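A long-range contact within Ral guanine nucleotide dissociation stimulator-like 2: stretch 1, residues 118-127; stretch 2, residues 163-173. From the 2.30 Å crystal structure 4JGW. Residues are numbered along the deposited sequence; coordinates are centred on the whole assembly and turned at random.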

ATOM      1  N   ALA A 118       4.092 -18.961  19.736  1.00 35.15           N
ATOM      2  CA  ALA A 118       2.787 -18.909  19.078  1.00 34.82           C
ATOM      3  C   ALA A 118       1.943 -17.730  19.569  1.00 34.56           C
ATOM      4  O   ALA A 118       1.361 -17.006  18.761  1.00 34.44           O
ATOM      5  N   ILE A 119       1.892 -17.542  20.889  1.00 34.26           N
ATOM      6  CA  ILE A 119       1.214 -16.394  21.500  1.00 33.93           C
ATOM      7  C   ILE A 119       1.803 -15.079  20.982  1.00 33.65           C
ATOM      8  O   ILE A 119       1.063 -14.158  20.628  1.00 33.69           O
ATOM      9  N   SER A 120       3.133 -15.012  20.929  1.00 33.13           N
ATOM     10  CA  SER A 120       3.842 -13.832  20.433  1.00 32.70           C
ATOM     11  C   SER A 120       3.562 -13.553  18.951  1.00 32.42           C
ATOM     12  O   SER A 120       3.340 -12.402  18.566  1.00 32.52           O
ATOM     13  N   VAL A 121       3.575 -14.604  18.133  1.00 31.97           N
ATOM     14  CA  VAL A 121       3.295 -14.489  16.701  1.00 31.54           C
ATOM     15  C   VAL A 121       1.845 -14.061  16.438  1.00 31.44           C
ATOM     16  O   VAL A 121       1.595 -13.179  15.613  1.00 31.21           O
ATOM     17  N   LEU A 122       0.904 -14.679  17.152  1.00 31.30           N
ATOM     18  CA  LEU A 122      -0.518 -14.370  16.994  1.00 31.32           C
ATOM     19  C   LEU A 122      -0.861 -12.962  17.476  1.00 31.40           C
ATOM     20  O   LEU A 122      -1.728 -12.306  16.896  1.00 31.50           O
ATOM     21  N   SER A 123      -0.180 -12.500  18.524  1.00 31.41           N
ATOM     22  CA  SER A 123      -0.356 -11.129  19.007  1.00 31.57           C
ATOM     23  C   SER A 123       0.160 -10.113  17.990  1.00 31.37           C
ATOM     24  O   SER A 123      -0.516  -9.123  17.702  1.00 31.36           O
ATOM     25  N   THR A 124       1.346 -10.371  17.440  1.00 31.24           N
ATOM     26  CA  THR A 124       1.911  -9.533  16.378  1.00 31.04           C
ATOM     27  C   THR A 124       0.997  -9.513  15.145  1.00 31.03           C
ATOM     28  O   THR A 124       0.717  -8.447  14.599  1.00 30.91           O
ATOM     29  N   TRP A 125       0.526 -10.692  14.738  1.00 31.15           N
ATOM     30  CA  TRP A 125      -0.403 -10.847  13.612  1.00 31.36           C
ATOM     31  C   TRP A 125      -1.679 -10.029  13.807  1.00 31.73           C
ATOM     32  O   TRP A 125      -2.101  -9.299  12.906  1.00 31.74           O
ATOM     33  N   LEU A 126      -2.277 -10.148  14.991  1.00 32.12           N
ATOM     34  CA  LEU A 126      -3.510  -9.440  15.320  1.00 32.52           C
ATOM     35  C   LEU A 126      -3.298  -7.929  15.391  1.00 32.78           C
ATOM     36  O   LEU A 126      -4.130  -7.157  14.906  1.00 32.74           O
ATOM     37  N   ALA A 127      -2.180  -7.518  15.988  1.00 33.06           N
ATOM     38  CA  ALA A 127      -1.834  -6.103  16.099  1.00 33.34           C
ATOM     39  C   ALA A 127      -1.526  -5.486  14.732  1.00 33.59           C
ATOM     40  O   ALA A 127      -1.980  -4.377  14.434  1.00 33.60           O
ATOM     41  N   SER A 163      -1.360 -14.436  27.363  1.00 60.01           N
ATOM     42  CA  SER A 163      -2.197 -15.284  26.520  1.00 60.03           C
ATOM     43  C   SER A 163      -3.683 -15.025  26.750  1.00 60.07           C
ATOM     44  O   SER A 163      -4.489 -15.162  25.827  1.00 60.02           O
ATOM     45  N   ALA A 164      -4.033 -14.657  27.981  1.00 60.12           N
ATOM     46  CA  ALA A 164      -5.414 -14.341  28.347  1.00 60.15           C
ATOM     47  C   ALA A 164      -5.951 -13.156  27.546  1.00 60.16           C
ATOM     48  O   ALA A 164      -7.081 -13.191  27.055  1.00 60.18           O
ATOM     49  N   ASP A 165      -5.128 -12.117  27.413  1.00 60.13           N
ATOM     50  CA  ASP A 165      -5.489 -10.925  26.649  1.00 60.17           C
ATOM     51  C   ASP A 165      -5.592 -11.194  25.147  1.00 60.10           C
ATOM     52  O   ASP A 165      -6.393 -10.563  24.458  1.00 60.12           O
ATOM     53  N   LEU A 166      -4.781 -12.131  24.654  1.00 59.96           N
ATOM     54  CA  LEU A 166      -4.789 -12.504  23.238  1.00 59.79           C
ATOM     55  C   LEU A 166      -6.125 -13.120  22.824  1.00 59.74           C
ATOM     56  O   LEU A 166      -6.684 -12.753  21.788  1.00 59.68           O
ATOM     57  N   ILE A 167      -6.628 -14.045  23.640  1.00 59.70           N
ATOM     58  CA  ILE A 167      -7.908 -14.709  23.379  1.00 59.66           C
ATOM     59  C   ILE A 167      -9.049 -13.690  23.386  1.00 59.62           C
ATOM     60  O   ILE A 167      -9.883 -13.684  22.478  1.00 59.58           O
ATOM     61  N   ARG A 168      -9.059 -12.825  24.400  1.00 59.58           N
ATOM     62  CA  ARG A 168     -10.049 -11.753  24.525  1.00 59.61           C
ATOM     63  C   ARG A 168     -10.049 -10.829  23.305  1.00 59.52           C
ATOM     64  O   ARG A 168     -11.111 -10.480  22.784  1.00 59.53           O
ATOM     65  N   ASN A 169      -8.854 -10.446  22.858  1.00 59.45           N
ATOM     66  CA  ASN A 169      -8.695  -9.593  21.682  1.00 59.37           C
ATOM     67  C   ASN A 169      -9.101 -10.288  20.381  1.00 59.27           C
ATOM     68  O   ASN A 169      -9.632  -9.649  19.471  1.00 59.28           O
ATOM     69  N   LEU A 170      -8.857 -11.596  20.306  1.00 59.22           N
ATOM     70  CA  LEU A 170      -9.264 -12.401  19.153  1.00 59.16           C
ATOM     71  C   LEU A 170     -10.767 -12.681  19.147  1.00 59.22           C
ATOM     72  O   LEU A 170     -11.359 -12.870  18.082  1.00 59.19           O
ATOM     73  N   ARG A 171     -11.369 -12.713  20.337  1.00 59.27           N
ATOM     74  CA  ARG A 171     -12.816 -12.897  20.490  1.00 59.36           C
ATOM     75  C   ARG A 171     -13.601 -11.717  19.918  1.00 59.33           C
ATOM     76  O   ARG A 171     -14.605 -11.908  19.226  1.00 59.28           O
ATOM     77  N   ALA A 172     -13.129 -10.505  20.212  1.00 59.33           N
ATOM     78  CA  ALA A 172     -13.762  -9.267  19.753  1.00 59.37           C
ATOM     79  C   ALA A 172     -13.898  -9.205  18.230  1.00 59.39           C
ATOM     80  O   ALA A 172     -14.819  -8.575  17.708  1.00 59.35           O
ATOM     81  N   ARG A 173     -12.976  -9.870  17.534  1.00 59.42           N
ATOM     82  CA  ARG A 173     -12.988  -9.944  16.077  1.00 59.42           C
ATOM     83  C   ARG A 173     -13.225 -11.374  15.606  1.00 59.38           C
ATOM     84  O   ARG A 173     -14.208 -11.656  14.921  1.00 59.37           O
TER

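Leu166 forms the apolar centre of the contact. Its CA-to-CB bond points toward the other helix, and with chi1 t (176°) and chi2 p (62°) its side chain sits as a knob among Ile119, Leu122, Ser123 and Leu126. Leu166 CD2 lies 3.7 Å from Ile119 CD1 and 3.9 Å from Leu122 CB, while Leu166 CD1 comes within 3.7 Å of Ser123 N and 4.2 Å of Leu126 CD2. Such close approach to the backbone fits the short CA-CA distance of 6.3 Å between Ser123 and Leu166.

Leu126, also tp and directed toward its partner, extends the packing along the helices, whose directions differ by 36°. Its CD2 reaches Asn169 CB at 3.6 Å and Leu170 CD2 at 3.9 Å. The CA-to-CB bond of Leu170 points sideways, but the mt side chain brings its end nearer. At the other end, Ile119 (mm) places CD1 3.9 Å from Ser163 CB.

The edge is polar in composition, yet no hydrogen bond crosses between the stretches. Arg173 contributes aliphatic carbon, its CD lying 4.5 Å from Leu126 CD1. Ser123, chi1 p, keeps its OG within its own helix, 2.7 Å from Ser120 O and 3.0 Å from Ile119 O. Beyond the contact, Arg168 NH2 forms a salt bridge with Asp165 OD1 at 2.8 Å.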

ATOM      1  CB  ALA A 118       2.038 -20.228  19.253  1.00 34.83           C
ATOM      2  CB  ILE A 119       1.287 -16.437  23.062  1.00 34.09           C
ATOM      3  CG1 ILE A 119       0.609 -17.700  23.628  1.00 33.78           C
ATOM      4  CG2 ILE A 119       0.712 -15.159  23.688  1.00 33.85           C
ATOM      5  CD1 ILE A 119      -0.838 -17.933  23.192  1.00 33.62           C
ATOM      6  CB  SER A 120       5.348 -13.971  20.680  1.00 32.66           C
ATOM      7  OG  SER A 120       6.068 -12.907  20.085  1.00 32.92           O
ATOM      8  CB  VAL A 121       3.633 -15.806  15.943  1.00 31.50           C
ATOM      9  CG1 VAL A 121       2.935 -15.869  14.587  1.00 31.14           C
ATOM     10  CG2 VAL A 121       5.141 -15.949  15.775  1.00 31.34           C
ATOM     11  CB  LEU A 122      -1.397 -15.416  17.690  1.00 31.18           C
ATOM     12  CG  LEU A 122      -1.450 -16.814  17.055  1.00 31.03           C
ATOM     13  CD1 LEU A 122      -1.934 -17.851  18.061  1.00 30.25           C
ATOM     14  CD2 LEU A 122      -2.303 -16.842  15.786  1.00 30.48           C
ATOM     15  CB  SER A 123       0.301 -10.922  20.380  1.00 31.62           C
ATOM     16  OG  SER A 123       1.689 -11.209  20.342  1.00 32.87           O
ATOM     17  CB  THR A 124       3.345  -9.982  15.994  1.00 30.98           C
ATOM     18  OG1 THR A 124       4.197  -9.887  17.142  1.00 31.02           O
ATOM     19  CG2 THR A 124       3.918  -9.109  14.883  1.00 30.49           C
ATOM     20  CB  TRP A 125      -0.736 -12.334  13.411  1.00 31.28           C
ATOM     21  CG  TRP A 125      -1.528 -12.686  12.169  1.00 30.77           C
ATOM     22  CD1 TRP A 125      -1.910 -11.846  11.160  1.00 30.71           C
ATOM     23  CD2 TRP A 125      -1.987 -13.993  11.793  1.00 30.50           C
ATOM     24  NE1 TRP A 125      -2.605 -12.542  10.198  1.00 30.75           N
ATOM     25  CE2 TRP A 125      -2.663 -13.862  10.560  1.00 30.52           C
ATOM     26  CE3 TRP A 125      -1.906 -15.259  12.388  1.00 30.36           C
ATOM     27  CZ2 TRP A 125      -3.250 -14.950   9.908  1.00 30.41           C
ATOM     28  CZ3 TRP A 125      -2.493 -16.342  11.739  1.00 30.42           C
ATOM     29  CH2 TRP A 125      -3.157 -16.179  10.510  1.00 30.08           C
ATOM     30  CB  LEU A 126      -4.095  -9.973  16.631  1.00 32.54           C
ATOM     31  CG  LEU A 126      -5.388  -9.364  17.186  1.00 32.74           C
ATOM     32  CD1 LEU A 126      -6.555  -9.517  16.212  1.00 32.52           C
ATOM     33  CD2 LEU A 126      -5.716 -10.007  18.520  1.00 32.67           C
ATOM     34  CB  ALA A 127      -0.665  -5.910  17.058  1.00 33.17           C
ATOM     35  CB  SER A 163      -1.877 -16.765  26.747  1.00 60.01           C
ATOM     36  OG  SER A 163      -2.152 -17.155  28.081  1.00 60.00           O
ATOM     37  CB  ALA A 164      -5.521 -14.070  29.842  1.00 60.17           C
ATOM     38  CB  ASP A 165      -4.501  -9.787  26.917  1.00 60.20           C
ATOM     39  CG  ASP A 165      -4.793  -9.050  28.213  1.00 60.52           C
ATOM     40  OD1 ASP A 165      -5.316  -7.918  28.144  1.00 60.91           O
ATOM     41  OD2 ASP A 165      -4.512  -9.604  29.298  1.00 60.64           O
ATOM     42  CB  LEU A 166      -3.628 -13.454  22.912  1.00 59.77           C
ATOM     43  CG  LEU A 166      -3.532 -14.038  21.493  1.00 59.72           C
ATOM     44  CD1 LEU A 166      -3.344 -12.953  20.435  1.00 59.57           C
ATOM     45  CD2 LEU A 166      -2.416 -15.062  21.405  1.00 59.51           C
ATOM     46  CB  ILE A 167      -8.191 -15.850  24.394  1.00 59.70           C
ATOM     47  CG1 ILE A 167      -7.012 -16.828  24.451  1.00 59.64           C
ATOM     48  CG2 ILE A 167      -9.481 -16.594  24.032  1.00 59.62           C
ATOM     49  CD1 ILE A 167      -6.914 -17.612  25.750  1.00 60.02           C
ATOM     50  CB  ARG A 168      -9.804 -10.949  25.808  1.00 59.66           C
ATOM     51  CG  ARG A 168     -10.741  -9.760  26.011  1.00 59.88           C
ATOM     52  CD  ARG A 168     -10.485  -9.063  27.340  1.00 60.58           C
ATOM     53  NE  ARG A 168      -9.165  -8.434  27.408  1.00 60.67           N
ATOM     54  CZ  ARG A 168      -8.926  -7.144  27.182  1.00 60.89           C
ATOM     55  NH1 ARG A 168      -9.918  -6.317  26.871  1.00 61.13           N
ATOM     56  NH2 ARG A 168      -7.687  -6.677  27.271  1.00 60.87           N
ATOM     57  CB  ASN A 169      -7.263  -9.058  21.587  1.00 59.38           C
ATOM     58  CG  ASN A 169      -6.948  -8.021  22.656  1.00 59.49           C
ATOM     59  OD1 ASN A 169      -7.756  -7.136  22.941  1.00 59.91           O
ATOM     60  ND2 ASN A 169      -5.763  -8.121  23.246  1.00 59.73           N
ATOM     61  CB  LEU A 170      -8.478 -13.717  19.093  1.00 59.14           C
ATOM     62  CG  LEU A 170      -7.012 -13.687  18.636  1.00 59.01           C
ATOM     63  CD1 LEU A 170      -6.312 -14.983  19.014  1.00 58.75           C
ATOM     64  CD2 LEU A 170      -6.884 -13.430  17.139  1.00 58.92           C
ATOM     65  CB  ARG A 171     -13.190 -13.086  21.965  1.00 59.41           C
ATOM     66  CG  ARG A 171     -12.929 -14.474  22.527  1.00 59.67           C
ATOM     67  CD  ARG A 171     -13.215 -14.503  24.021  1.00 60.28           C
ATOM     68  NE  ARG A 171     -12.846 -15.774  24.642  1.00 60.61           N
ATOM     69  CZ  ARG A 171     -12.953 -16.037  25.942  1.00 60.85           C
ATOM     70  NH1 ARG A 171     -13.420 -15.118  26.780  1.00 60.93           N
ATOM     71  NH2 ARG A 171     -12.591 -17.226  26.410  1.00 60.90           N
ATOM     72  CB  ALA A 172     -12.992  -8.058  20.268  1.00 59.34           C
ATOM     73  CB  ARG A 173     -11.676  -9.407  15.501  1.00 59.44           C
ATOM     74  CG  ARG A 173     -11.505  -7.903  15.651  1.00 59.74           C
ATOM     75  CD  ARG A 173     -10.277  -7.407  14.910  1.00 60.00           C
ATOM     76  NE  ARG A 173     -10.334  -5.969  14.653  1.00 60.15           N
ATOM     77  CZ  ARG A 173     -10.879  -5.415  13.571  1.00 60.27           C
ATOM     78  NH1 ARG A 173     -11.427  -6.174  12.627  1.00 60.32           N
ATOM     79  NH2 ARG A 173     -10.879  -4.097  13.433  1.00 60.31           N
TER